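Local structure of phosphatidylethanolamine-binding protein, putative (Plasmodium falciparum, 2R77) at residues C85-M90 against N192-V197; N126-L131 against E157-I162. The protein probably binds phosphatidylethanolamine and may regulate protein kinase activity. All blocks are in the same frame, centred on the assembly; numbering follows the deposited sequence. Where two conformers were deposited one is given.

Contact 1: residues C85-M90 against N192-V197; sequences CFVLFM and NNMKIV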
loop_
_atom_site.group_PDB
_atom_site.type_symbol
_atom_site.label_atom_id
_atom_site.label_comp_id
_atom_site.label_asym_id
_atom_site.label_seq_id
_atom_site.Cartn_x
_atom_site.Cartn_y
_atom_site.Cartn_z
ATOM N N CYS A 85 4.739 -5.301 -14.934
ATOM C CA CYS A 85 3.425 -5.235 -14.304
ATOM C C CYS A 85 3.517 -4.431 -13.016
ATOM O O CYS A 85 4.609 -4.220 -12.478
ATOM C CB CYS A 85 2.908 -6.630 -14.007
ATOM S SG CYS A 85 3.948 -7.510 -12.858
ATOM N N PHE A 86 2.356 -3.958 -12.567
ATOM C CA PHE A 86 2.234 -3.288 -11.273
ATOM C C PHE A 86 2.158 -4.333 -10.164
ATOM O O PHE A 86 1.569 -5.426 -10.328
ATOM C CB PHE A 86 0.983 -2.409 -11.198
ATOM C CG PHE A 86 1.008 -1.216 -12.112
ATOM C CD1 PHE A 86 2.189 -0.518 -12.323
ATOM C CD2 PHE A 86 -0.152 -0.773 -12.714
ATOM C CE1 PHE A 86 2.230 0.602 -13.141
ATOM C CE2 PHE A 86 -0.127 0.351 -13.555
ATOM C CZ PHE A 86 1.067 1.034 -13.759
ATOM N N VAL A 87 2.781 -3.986 -9.036
ATOM C CA VAL A 87 2.557 -4.665 -7.771
ATOM C C VAL A 87 1.896 -3.633 -6.877
ATOM O O VAL A 87 2.353 -2.496 -6.798
ATOM C CB VAL A 87 3.856 -5.130 -7.122
ATOM C CG1 VAL A 87 3.554 -5.869 -5.807
ATOM C CG2 VAL A 87 4.629 -6.035 -8.096
ATOM N N LEU A 88 0.797 -4.037 -6.248
ATOM C CA LEU A 88 0.083 -3.192 -5.286
ATOM C C LEU A 88 0.287 -3.757 -3.888
ATOM O O LEU A 88 0.063 -4.943 -3.660
ATOM C CB LEU A 88 -1.433 -3.125 -5.601
ATOM C CG LEU A 88 -2.341 -2.266 -4.698
ATOM C CD1 LEU A 88 -3.660 -1.909 -5.368
ATOM C CD2 LEU A 88 -2.624 -3.035 -3.417
ATOM N N PHE A 89 0.700 -2.883 -2.972
ATOM C CA PHE A 89 0.818 -3.241 -1.553
ATOM C C PHE A 89 -0.209 -2.388 -0.784
ATOM O O PHE A 89 -0.304 -1.176 -1.011
ATOM C CB PHE A 89 2.178 -2.802 -0.986
ATOM C CG PHE A 89 3.386 -3.504 -1.583
ATOM C CD1 PHE A 89 4.014 -4.547 -0.879
ATOM C CD2 PHE A 89 3.931 -3.092 -2.804
ATOM C CE1 PHE A 89 5.148 -5.172 -1.380
ATOM C CE2 PHE A 89 5.085 -3.736 -3.322
ATOM C CZ PHE A 89 5.677 -4.791 -2.608
ATOM N N MET A 90 -0.926 -2.982 0.170
ATOM C CA MET A 90 -1.554 -2.150 1.200
ATOM C C MET A 90 -0.817 -2.440 2.480
ATOM O O MET A 90 -0.694 -3.604 2.860
ATOM C CB MET A 90 -3.042 -2.445 1.428
ATOM C CG MET A 90 -3.667 -1.368 2.361
ATOM S SD MET A 90 -5.460 -1.540 2.635
ATOM C CE MET A 90 -5.572 -2.473 4.178
ATOM N N ASN A 192 14.062 -6.155 -4.785
ATOM C CA ASN A 192 13.465 -6.718 -5.990
ATOM C C ASN A 192 13.643 -5.861 -7.256
ATOM O O ASN A 192 13.053 -6.166 -8.295
ATOM C CB ASN A 192 11.971 -7.055 -5.735
ATOM C CG ASN A 192 11.787 -8.169 -4.702
ATOM O OD1 ASN A 192 11.842 -9.363 -5.024
ATOM N ND2 ASN A 192 11.572 -7.780 -3.449
ATOM N N ASN A 193 14.449 -4.796 -7.175
ATOM C CA ASN A 193 14.691 -3.894 -8.312
ATOM C C ASN A 193 13.399 -3.395 -8.946
ATOM O O ASN A 193 13.225 -3.465 -10.168
ATOM C CB ASN A 193 15.567 -4.575 -9.384
ATOM C CG ASN A 193 16.751 -5.300 -8.803
ATOM O OD1 ASN A 193 17.463 -4.776 -7.944
ATOM N ND2 ASN A 193 16.983 -6.519 -9.280
ATOM N N MET A 194 12.491 -2.923 -8.086
ATOM C CA MET A 194 11.195 -2.386 -8.476
ATOM C C MET A 194 11.136 -0.889 -8.211
ATOM O O MET A 194 11.292 -0.433 -7.069
ATOM C CB MET A 194 10.067 -3.062 -7.666
ATOM C CG MET A 194 10.042 -4.551 -7.682
ATOM S SD MET A 194 8.450 -5.171 -7.052
ATOM C CE MET A 194 8.615 -4.842 -5.298
ATOM N N LYS A 195 10.898 -0.113 -9.262
ATOM C CA LYS A 195 10.647 1.296 -9.103
ATOM C C LYS A 195 9.314 1.472 -8.384
ATOM O O LYS A 195 8.328 0.826 -8.752
ATOM C CB LYS A 195 10.597 1.966 -10.483
ATOM C CG LYS A 195 10.402 3.459 -10.461
ATOM C CD LYS A 195 10.258 4.071 -11.856
ATOM C CE LYS A 195 10.095 5.593 -11.746
ATOM N NZ LYS A 195 9.884 6.285 -13.055
ATOM N N ILE A 196 9.285 2.341 -7.376
ATOM C CA ILE A 196 8.014 2.769 -6.798
ATOM C C ILE A 196 7.399 3.849 -7.694
ATOM O O ILE A 196 8.041 4.878 -7.983
ATOM C CB ILE A 196 8.151 3.212 -5.312
ATOM C CG1 ILE A 196 8.581 1.997 -4.472
ATOM C CG2 ILE A 196 6.850 3.862 -4.852
ATOM C CD1 ILE A 196 8.956 2.270 -3.037
ATOM N N VAL A 197 6.190 3.584 -8.194
ATOM C CA VAL A 197 5.584 4.480 -9.220
ATOM C C VAL A 197 4.265 5.161 -8.851
ATOM O O VAL A 197 3.864 6.123 -9.494
ATOM C CB VAL A 197 5.462 3.776 -10.629
ATOM C CG1 VAL A 197 6.846 3.364 -11.166
ATOM C CG2 VAL A 197 4.554 2.566 -10.561
#
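The ring of Phe89 receives Met194 at its edge. The methyl CE of Met194 lies in the ring plane, 4.0 Å from Phe89 CZ, and is nearly as close to Phe89 CE2. The ring of Phe86 meets Val197 at a slant, with Phe86 CE1 4.0 Å from Val197 CG2. The ring of Phe76 also meets Phe86, the two planes about 30° apart. Met194 makes two of the three side-chain contacts and buries the largest share of surface. Its chain bends at the last torsion (chi3 -73°), which turns CE toward Phe89 while the sulfur stays beside Val87. There Met194 SD is 4.1 Å from Val87 CG2, and the two side chains cross at about a right angle. All five touching residues are buried, and what joins them is apolar packing. Val87 and Phe89 project from one side of their strand and Phe86 from the other, so 192-197 meets side chains of both sides. The touching parts of the backbones run 89° apart. Just before Met194, Asn193 has positive phi and is the C-prime residue of a Schellman motif that ends helix 185-191. Segment 192-197 therefore leads from that helix into edge strand 196-201. In the five-stranded antiparallel sheet, strand 148-155 lies between 196-201 and 84-95. It pairs with the backbone of 85-90, and its Ser152 touches Met194. On the other flank of 84-95 runs strand 104-114, while Val185 of the helix packs on Phe89.

Contact 2: residues N126-L131 against E157-I162; sequences NCVTIL and EDKDNI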
loop_
_atom_site.group_PDB
_atom_site.type_symbol
_atom_site.label_atom_id
_atom_site.label_comp_id
_atom_site.label_asym_id
_atom_site.label_seq_id
_atom_site.Cartn_x
_atom_site.Cartn_y
_atom_site.Cartn_z
ATOM N N ASN A 126 -5.640 -12.257 -14.820
ATOM C CA ASN A 126 -4.193 -12.500 -14.777
ATOM C C ASN A 126 -3.451 -11.941 -13.565
ATOM O O ASN A 126 -2.241 -12.123 -13.441
ATOM C CB ASN A 126 -3.508 -12.026 -16.059
ATOM C CG ASN A 126 -4.061 -12.717 -17.287
ATOM O OD1 ASN A 126 -4.462 -13.890 -17.225
ATOM N ND2 ASN A 126 -4.098 -12.003 -18.397
ATOM N N CYS A 127 -4.156 -11.263 -12.671
ATOM C CA CYS A 127 -3.472 -10.815 -11.468
ATOM C C CYS A 127 -3.089 -12.043 -10.620
ATOM O O CYS A 127 -3.656 -13.144 -10.772
ATOM C CB CYS A 127 -4.319 -9.809 -10.683
ATOM S SG CYS A 127 -5.575 -10.540 -9.649
ATOM N N VAL A 128 -2.091 -11.854 -9.764
ATOM C CA VAL A 128 -1.646 -12.859 -8.825
ATOM C C VAL A 128 -1.710 -12.229 -7.420
ATOM O O VAL A 128 -1.023 -11.252 -7.136
ATOM C CB VAL A 128 -0.200 -13.341 -9.140
ATOM C CG1 VAL A 128 0.236 -14.406 -8.142
ATOM C CG2 VAL A 128 -0.124 -13.892 -10.585
ATOM N N THR A 129 -2.584 -12.760 -6.575
ATOM C CA THR A 129 -2.682 -12.281 -5.205
ATOM C C THR A 129 -1.644 -13.018 -4.375
ATOM O O THR A 129 -1.802 -14.205 -4.078
ATOM C CB THR A 129 -4.113 -12.485 -4.641
ATOM O OG1 THR A 129 -5.033 -11.744 -5.442
ATOM C CG2 THR A 129 -4.191 -12.006 -3.201
ATOM N N ILE A 130 -0.571 -12.314 -4.013
ATOM C CA ILE A 130 0.520 -12.900 -3.257
ATOM C C ILE A 130 0.191 -13.006 -1.762
ATOM O O ILE A 130 0.380 -14.072 -1.150
ATOM C CB ILE A 130 1.845 -12.136 -3.472
ATOM C CG1 ILE A 130 2.172 -12.095 -4.976
ATOM C CG2 ILE A 130 2.960 -12.767 -2.667
ATOM C CD1 ILE A 130 3.356 -11.293 -5.328
ATOM N N LEU A 131 -0.298 -11.902 -1.195
ATOM C CA LEU A 131 -0.785 -11.901 0.186
ATOM C C LEU A 131 -2.237 -11.407 0.163
ATOM O O LEU A 131 -2.509 -10.323 -0.319
ATOM C CB LEU A 131 0.105 -11.005 1.074
ATOM C CG LEU A 131 1.552 -11.462 1.297
ATOM C CD1 LEU A 131 2.316 -10.474 2.180
ATOM C CD2 LEU A 131 1.581 -12.904 1.886
ATOM N N GLU A 157 8.410 -11.441 -15.975
ATOM C CA GLU A 157 8.980 -12.746 -15.612
ATOM C C GLU A 157 9.080 -12.995 -14.113
ATOM O O GLU A 157 9.131 -14.151 -13.682
ATOM C CB GLU A 157 10.370 -12.947 -16.237
ATOM C CG GLU A 157 10.484 -12.478 -17.660
ATOM C CD GLU A 157 11.069 -11.085 -17.744
ATOM O OE1 GLU A 157 12.305 -10.942 -17.518
ATOM O OE2 GLU A 157 10.295 -10.146 -18.039
ATOM N N ASP A 158 9.122 -11.914 -13.334
ATOM C CA ASP A 158 9.313 -12.007 -11.884
ATOM C C ASP A 158 8.047 -11.719 -11.089
ATOM O O ASP A 158 8.104 -11.653 -9.866
ATOM C CB ASP A 158 10.430 -11.063 -11.419
ATOM C CG ASP A 158 11.765 -11.361 -12.081
ATOM O OD1 ASP A 158 12.213 -12.522 -12.021
ATOM O OD2 ASP A 158 12.367 -10.428 -12.655
ATOM N N LYS A 159 6.917 -11.563 -11.778
ATOM C CA LYS A 159 5.638 -11.210 -11.141
ATOM C C LYS A 159 5.235 -12.132 -9.979
ATOM O O LYS A 159 4.478 -11.733 -9.096
ATOM C CB LYS A 159 4.507 -11.158 -12.174
ATOM C CG LYS A 159 4.071 -12.528 -12.702
ATOM C CD LYS A 159 3.126 -12.394 -13.893
ATOM C CE LYS A 159 2.818 -13.761 -14.519
ATOM N NZ LYS A 159 1.974 -14.660 -13.670
ATOM N N ASP A 160 5.737 -13.360 -9.990
ATOM C CA ASP A 160 5.371 -14.349 -8.973
ATOM C C ASP A 160 6.542 -14.686 -8.044
ATOM O O ASP A 160 6.495 -15.691 -7.315
ATOM C CB ASP A 160 4.858 -15.626 -9.655
ATOM N N ASN A 161 7.598 -13.880 -8.086
ATOM C CA ASN A 161 8.778 -14.113 -7.269
ATOM C C ASN A 161 9.299 -12.852 -6.552
ATOM O O ASN A 161 10.414 -12.404 -6.820
ATOM C CB ASN A 161 9.874 -14.779 -8.115
ATOM C CG ASN A 161 9.386 -16.041 -8.823
ATOM O OD1 ASN A 161 9.541 -16.181 -10.036
ATOM N ND2 ASN A 161 8.778 -16.956 -8.066
ATOM N N ILE A 162 8.476 -12.286 -5.669
ATOM C CA ILE A 162 8.865 -11.159 -4.811
ATOM C C ILE A 162 9.436 -11.676 -3.486
ATOM O O ILE A 162 8.745 -12.363 -2.718
ATOM C CB ILE A 162 7.680 -10.170 -4.582
ATOM C CG1 ILE A 162 7.110 -9.703 -5.933
ATOM C CG2 ILE A 162 8.124 -8.966 -3.746
ATOM C CD1 ILE A 162 5.827 -8.909 -5.853
#
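Ile130 and Ile162 are brought together by matching torsions. Each holds CG1 anti to its carbonyl carbon (chi1 -56° and -55°) and then runs on extended to CD1. The two side chains cross at about a right angle and meet by their terminal methyls. Ile130 CD1 and Ile162 CD1 are 3.5 Å apart, tighter than usual for two carbons. Lys159 takes a more curled route: its CG sits between the backbone N and the carbonyl carbon (chi1 72°), and the chain bends again at chi4. This lays its end across Val128, with Lys159 NZ 3.8 Å from Val128 CG2. That is contact between an ammonium group and a methyl, not a polar bond. Lys159 and Asp160 are the central residues of a type I beta turn from Asp158 to Asn161, closed by Asn161 N giving a 2.9 Å hydrogen bond to Asp158 O. Opposite the turn, 126-131 contributes to an edge strand of the five-stranded sheet. Ile130 and Leu131 both face Val110 there, forming a classic beta bulge, and the chain turns a corner at Ile130. The methyl Ile130 CD1 also reaches the backbone of the turn, 4.0 Å from Lys159 O. That carbonyl oxygen is hydrogen-bonded to the hydroxyl of Ser112, on strand 104-114, whose backbone also pairs with Val128. Leu165 touches Ile130 from the loop that follows the turn.

The segments come along the chain in the order 85-90, 126-131, 157-162 and 192-197, so contact 2 lies entirely within the span enclosed by contact 1. Their centres are about 11 Å apart. Both reach the same five-stranded antiparallel sheet: contact 1 joins its central strand 84-95 to the chain entering edge strand 196-201, and contact 2 sets the opposite edge strand 128-131 against a loop. The contacts also touch directly. Ile162 CD1 lies 3.8 Å from Val87 CG1. The loop at 157-162 thus packs on both an edge strand and the central strand, joining a surface contact to a buried one.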